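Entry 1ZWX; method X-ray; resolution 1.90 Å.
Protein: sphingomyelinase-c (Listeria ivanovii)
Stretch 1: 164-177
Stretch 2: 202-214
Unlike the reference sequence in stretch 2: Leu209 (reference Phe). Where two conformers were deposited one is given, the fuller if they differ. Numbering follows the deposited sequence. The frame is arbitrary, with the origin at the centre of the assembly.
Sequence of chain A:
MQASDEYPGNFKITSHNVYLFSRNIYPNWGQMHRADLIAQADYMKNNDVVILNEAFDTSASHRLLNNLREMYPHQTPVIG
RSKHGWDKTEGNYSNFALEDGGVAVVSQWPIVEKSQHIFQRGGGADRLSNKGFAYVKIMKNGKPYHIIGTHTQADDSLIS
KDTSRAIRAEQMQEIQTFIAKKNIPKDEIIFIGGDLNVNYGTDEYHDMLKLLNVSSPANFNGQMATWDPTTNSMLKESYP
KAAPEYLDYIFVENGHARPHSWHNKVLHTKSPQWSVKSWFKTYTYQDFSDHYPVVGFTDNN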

# COMPACT_ATOMS: atom_id res chain seq x y z
N SER A 164 11.81 -6.36 14.30
CA SER A 164 10.92 -5.88 13.23
C SER A 164 9.50 -5.61 13.80
O SER A 164 8.86 -4.62 13.45
N ARG A 165 9.04 -6.45 14.72
CA ARG A 165 7.76 -6.16 15.41
C ARG A 165 7.75 -4.83 16.20
O ARG A 165 6.77 -4.04 16.15
N ALA A 166 8.82 -4.57 16.95
CA ALA A 166 8.94 -3.31 17.68
C ALA A 166 8.94 -2.11 16.73
O ALA A 166 8.30 -1.09 17.01
N ILE A 167 9.72 -2.21 15.65
CA ILE A 167 9.77 -1.11 14.68
C ILE A 167 8.35 -0.85 14.11
O ILE A 167 7.90 0.29 14.10
N ARG A 168 7.65 -1.90 13.68
CA ARG A 168 6.28 -1.75 13.12
C ARG A 168 5.33 -1.15 14.15
O ARG A 168 4.49 -0.34 13.82
N ALA A 169 5.50 -1.53 15.42
CA ALA A 169 4.68 -0.99 16.48
C ALA A 169 4.94 0.50 16.67
O ALA A 169 3.97 1.26 16.88
N GLU A 170 6.20 0.93 16.51
CA GLU A 170 6.54 2.34 16.64
C GLU A 170 5.97 3.09 15.44
O GLU A 170 5.44 4.21 15.57
N GLN A 171 6.06 2.46 14.27
CA GLN A 171 5.53 3.10 13.04
C GLN A 171 4.01 3.22 13.09
O GLN A 171 3.46 4.23 12.67
N MET A 172 3.32 2.20 13.60
CA MET A 172 1.88 2.33 13.82
C MET A 172 1.53 3.49 14.76
O MET A 172 0.55 4.22 14.50
N GLN A 173 2.31 3.66 15.84
CA GLN A 173 2.15 4.82 16.72
C GLN A 173 2.36 6.13 15.98
O GLN A 173 1.64 7.09 16.25
N GLU A 174 3.38 6.21 15.10
CA GLU A 174 3.58 7.44 14.32
C GLU A 174 2.29 7.84 13.58
O GLU A 174 1.97 9.01 13.55
N ILE A 175 1.58 6.85 13.04
CA ILE A 175 0.33 7.07 12.31
C ILE A 175 -0.76 7.60 13.28
O ILE A 175 -1.43 8.61 13.01
N GLN A 176 -0.91 6.92 14.41
CA GLN A 176 -1.92 7.37 15.39
C GLN A 176 -1.62 8.72 15.98
O GLN A 176 -2.53 9.48 16.23
N THR A 177 -0.35 9.03 16.23
CA THR A 177 0.03 10.35 16.74
C THR A 177 -0.35 11.45 15.75
O THR A 177 -0.81 12.55 16.13
N THR A 202 -2.47 -13.26 14.06
CA THR A 202 -1.34 -13.49 14.95
C THR A 202 -1.53 -12.61 16.16
O THR A 202 -2.44 -11.75 16.17
N ASP A 203 -0.70 -12.81 17.20
CA ASP A 203 -0.64 -11.88 18.33
C ASP A 203 -0.36 -10.46 17.84
O ASP A 203 -0.97 -9.50 18.34
N GLU A 204 0.60 -10.31 16.91
CA GLU A 204 0.95 -9.00 16.38
C GLU A 204 -0.27 -8.35 15.69
O GLU A 204 -0.47 -7.16 15.80
N TYR A 205 -1.07 -9.15 14.99
CA TYR A 205 -2.31 -8.65 14.37
C TYR A 205 -3.25 -8.06 15.44
O TYR A 205 -3.71 -6.93 15.31
N HIS A 206 -3.49 -8.82 16.51
CA HIS A 206 -4.26 -8.32 17.65
C HIS A 206 -3.77 -6.99 18.12
O HIS A 206 -4.57 -6.04 18.27
N ASP A 207 -2.46 -6.86 18.33
CA ASP A 207 -1.90 -5.62 18.82
C ASP A 207 -2.00 -4.47 17.82
O ASP A 207 -2.16 -3.31 18.23
N MET A 208 -1.84 -4.78 16.54
CA MET A 208 -1.98 -3.76 15.48
C MET A 208 -3.36 -3.10 15.54
O MET A 208 -3.47 -1.88 15.40
N LEU A 209 -4.40 -3.91 15.75
CA LEU A 209 -5.78 -3.37 15.90
C LEU A 209 -5.80 -2.28 16.98
O LEU A 209 -6.37 -1.18 16.78
N LYS A 210 -5.09 -2.52 18.08
CA LYS A 210 -5.07 -1.54 19.16
C LYS A 210 -4.21 -0.33 18.87
O LYS A 210 -4.53 0.79 19.27
N LEU A 211 -3.08 -0.55 18.20
CA LEU A 211 -2.12 0.53 17.98
C LEU A 211 -2.61 1.52 16.91
O LEU A 211 -2.32 2.70 17.00
N LEU A 212 -3.27 1.00 15.89
CA LEU A 212 -3.89 1.83 14.82
C LEU A 212 -5.31 2.25 15.17
O LEU A 212 -5.91 3.10 14.47
N ASN A 213 -5.87 1.65 16.23
CA ASN A 213 -7.28 1.89 16.62
C ASN A 213 -8.26 1.53 15.49
O ASN A 213 -9.04 2.38 15.03
N VAL A 214 -8.20 0.29 15.02
CA VAL A 214 -9.02 -0.17 13.91
C VAL A 214 -9.58 -1.54 14.29
O VAL A 214 -9.07 -2.16 15.22

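How does Leu211, which has the largest area covered by the other stretch, earn its place in the contact? The two helices run nearly parallel, 25° apart, with axes 9.1 Å apart at closest approach, so a side chain pointing toward the partner can reach its surface. Leu211 does so with chi1 m and chi2 t. Its CD1 lies 3.7 Å from CB of Ala169, whose short side chain lies sideways to the contact, and its CB is 4.0 Å from CB of Met172.

What does Glu204 do near the start of the second helix? It points toward the first helix in an extended t, t conformation that carries its carboxylate to the buried guanidinium of Arg168. Arg168, with chi1 m, chi2 t and chi3 m, presents the edge of that group: NE donates to OE1 of Glu204 at 2.8 Å with a nearly straight N-H...O angle of 167°, and NH2 of Arg168 donates to OE2 of Glu204 at 3.2 Å. These hydrogen bonds belong to a salt bridge in which both carboxylate oxygens take part. Water 1 adds a further link, donating to OE1 of Glu204 at 2.6 Å and to the backbone O of Arg165 at 2.8 Å.

Where does Arg165, which also points toward the second helix, place its charge? Its side chain, t at chi1, chi2 and chi3, reaches across to the second helix, where one face of its guanidinium lies over the backbone N of Glu204. At the group's edge, NH2 of Arg165 donates to OD2 of Asp207 at 3.3 Å, a longer salt bridge than the one made by Arg168. The other carboxylate oxygen of Asp207, OD1, accepts from ND1 of His206 at 3.0 Å.

What fills the middle of the contact, and how does it finish? Met172 points toward the second helix with chi1 m and chi2 at -146°, between wells, in the one of its two deposited conformers given here. Its SD sits 3.4 Å from CG of Met208, while its CB is 3.7 Å from CD2 of Leu212. That same CD2 of Leu212 reaches CG2 of Ile175 at 4.0 Å, so it bridges residues nearly one turn apart. Beyond this apolar patch, NE2 of Gln176 donates to the backbone O of Leu212 at 2.9 Å, near the end of the second helix. Water 2 joins the helices as well, donating to O of Leu211 at 2.7 Å and to OE1 of Gln173 at 3.0 Å.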

# COMPACT_ATOMS: atom_id res chain seq x y z
CB SER A 164 10.95 -6.80 12.01
OG SER A 164 10.60 -8.13 12.32
CB ARG A 165 7.35 -7.38 16.27
CG ARG A 165 6.12 -7.14 17.17
CD ARG A 165 5.60 -8.47 17.72
NE ARG A 165 4.35 -8.29 18.47
CZ ARG A 165 3.67 -9.27 19.08
NH1 ARG A 165 4.11 -10.52 19.03
NH2 ARG A 165 2.55 -8.98 19.74
CB ALA A 166 10.21 -3.29 18.53
CB ILE A 167 10.79 -1.39 13.52
CG1 ILE A 167 12.23 -1.43 14.06
CG2 ILE A 167 10.71 -0.29 12.44
CD1 ILE A 167 13.19 -2.17 13.10
CB ARG A 168 5.71 -3.06 12.67
CG ARG A 168 6.25 -3.54 11.34
CD ARG A 168 5.47 -4.70 10.84
NE ARG A 168 5.74 -5.96 11.54
CZ ARG A 168 6.69 -6.83 11.22
NH1 ARG A 168 7.49 -6.62 10.16
NH2 ARG A 168 6.81 -7.95 11.96
CB ALA A 169 4.89 -1.81 17.81
CB GLU A 170 8.06 2.55 16.74
CG GLU A 170 8.52 3.93 17.13
CD GLU A 170 8.50 4.95 15.95
OE1 GLU A 170 8.45 6.16 16.21
OE2 GLU A 170 8.52 4.54 14.78
CB GLN A 171 5.98 2.29 11.81
CG GLN A 171 7.50 2.47 11.59
CD GLN A 171 8.02 1.61 10.45
OE1 GLN A 171 7.33 0.71 9.99
NE2 GLN A 171 9.26 1.89 10.00
CB MET A 172 1.25 1.01 14.28
CG MET A 172 1.61 -0.07 13.36
SD MET A 172 0.63 -1.44 12.91
CE MET A 172 1.74 -2.20 11.72
CB GLN A 173 3.07 4.79 17.96
CG GLN A 173 2.82 5.99 18.92
CD GLN A 173 1.36 5.95 19.48
OE1 GLN A 173 0.90 4.94 20.03
NE2 GLN A 173 0.64 7.06 19.29
CB GLU A 174 4.75 7.32 13.34
CG GLU A 174 6.13 7.22 14.05
CD GLU A 174 7.32 7.43 13.09
OE1 GLU A 174 7.22 8.28 12.19
OE2 GLU A 174 8.35 6.74 13.24
CB ILE A 175 -0.10 5.81 11.62
CG1 ILE A 175 0.87 5.48 10.44
CG2 ILE A 175 -1.56 5.88 11.13
CD1 ILE A 175 0.63 4.10 9.86
CB GLN A 176 -2.16 6.33 16.48
CG GLN A 176 -3.42 5.48 16.28
CD GLN A 176 -4.72 6.30 16.11
OE1 GLN A 176 -4.93 7.31 16.77
NE2 GLN A 176 -5.60 5.84 15.22
CB THR A 177 1.55 10.40 17.04
OG1 THR A 177 1.83 9.52 18.13
CG2 THR A 177 2.05 11.78 17.38
CB THR A 202 0.01 -13.14 14.27
OG1 THR A 202 -0.04 -11.79 13.75
CG2 THR A 202 0.36 -14.12 13.16
CB ASP A 203 0.45 -12.27 19.33
CG ASP A 203 0.07 -13.49 20.18
OD1 ASP A 203 -1.05 -14.02 20.06
OD2 ASP A 203 0.93 -13.93 20.97
CB GLU A 204 2.14 -9.05 15.42
CG GLU A 204 2.64 -7.63 15.08
CD GLU A 204 3.82 -7.59 14.10
OE1 GLU A 204 4.44 -6.52 13.96
OE2 GLU A 204 4.10 -8.60 13.50
CB TYR A 205 -3.03 -9.73 13.58
CG TYR A 205 -4.27 -9.16 12.89
CD1 TYR A 205 -4.17 -8.51 11.64
CD2 TYR A 205 -5.52 -9.24 13.49
CE1 TYR A 205 -5.30 -7.98 11.01
CE2 TYR A 205 -6.67 -8.70 12.85
CZ TYR A 205 -6.54 -8.06 11.64
OH TYR A 205 -7.66 -7.55 11.02
CB HIS A 206 -4.26 -9.34 18.83
CG HIS A 206 -4.83 -8.78 20.10
ND1 HIS A 206 -4.13 -7.91 20.91
CD2 HIS A 206 -6.04 -8.94 20.68
CE1 HIS A 206 -4.89 -7.56 21.94
NE2 HIS A 206 -6.06 -8.16 21.81
CB ASP A 207 -0.43 -5.81 19.21
CG ASP A 207 -0.28 -6.54 20.56
OD1 ASP A 207 -1.26 -7.15 21.07
OD2 ASP A 207 0.84 -6.52 21.06
CB MET A 208 -1.82 -4.38 14.09
CG MET A 208 -2.16 -3.37 12.95
SD MET A 208 -1.59 -3.96 11.34
CE MET A 208 -2.67 -5.31 11.04
CB LEU A 209 -6.84 -4.48 16.11
CG LEU A 209 -7.01 -5.56 15.03
CD1 LEU A 209 -8.17 -6.49 15.32
CD2 LEU A 209 -7.09 -4.98 13.60
CB LYS A 210 -4.61 -2.20 20.50
CG LYS A 210 -5.53 -3.29 21.03
CD LYS A 210 -6.87 -2.70 21.50
CE LYS A 210 -7.78 -3.70 22.26
NZ LYS A 210 -7.41 -5.12 22.00
CB LEU A 211 -0.78 -0.05 17.51
CG LEU A 211 0.05 -0.79 18.58
CD1 LEU A 211 1.19 -1.62 17.94
CD2 LEU A 211 0.62 0.21 19.54
CB LEU A 212 -3.96 1.06 13.50
CG LEU A 212 -2.63 0.79 12.75
CD1 LEU A 212 -2.94 0.07 11.45
CD2 LEU A 212 -1.83 2.08 12.50
CB ASN A 213 -7.44 3.36 17.08
CG ASN A 213 -8.80 3.61 17.75
OD1 ASN A 213 -9.36 4.73 17.68
ND2 ASN A 213 -9.35 2.59 18.35
CB VAL A 214 -8.21 -0.26 12.56
CG1 VAL A 214 -7.64 1.10 12.19
CG2 VAL A 214 -7.07 -1.30 12.66
O HOH W 1 4.06 -4.60 15.63
O HOH W 2 -1.84 4.18 19.22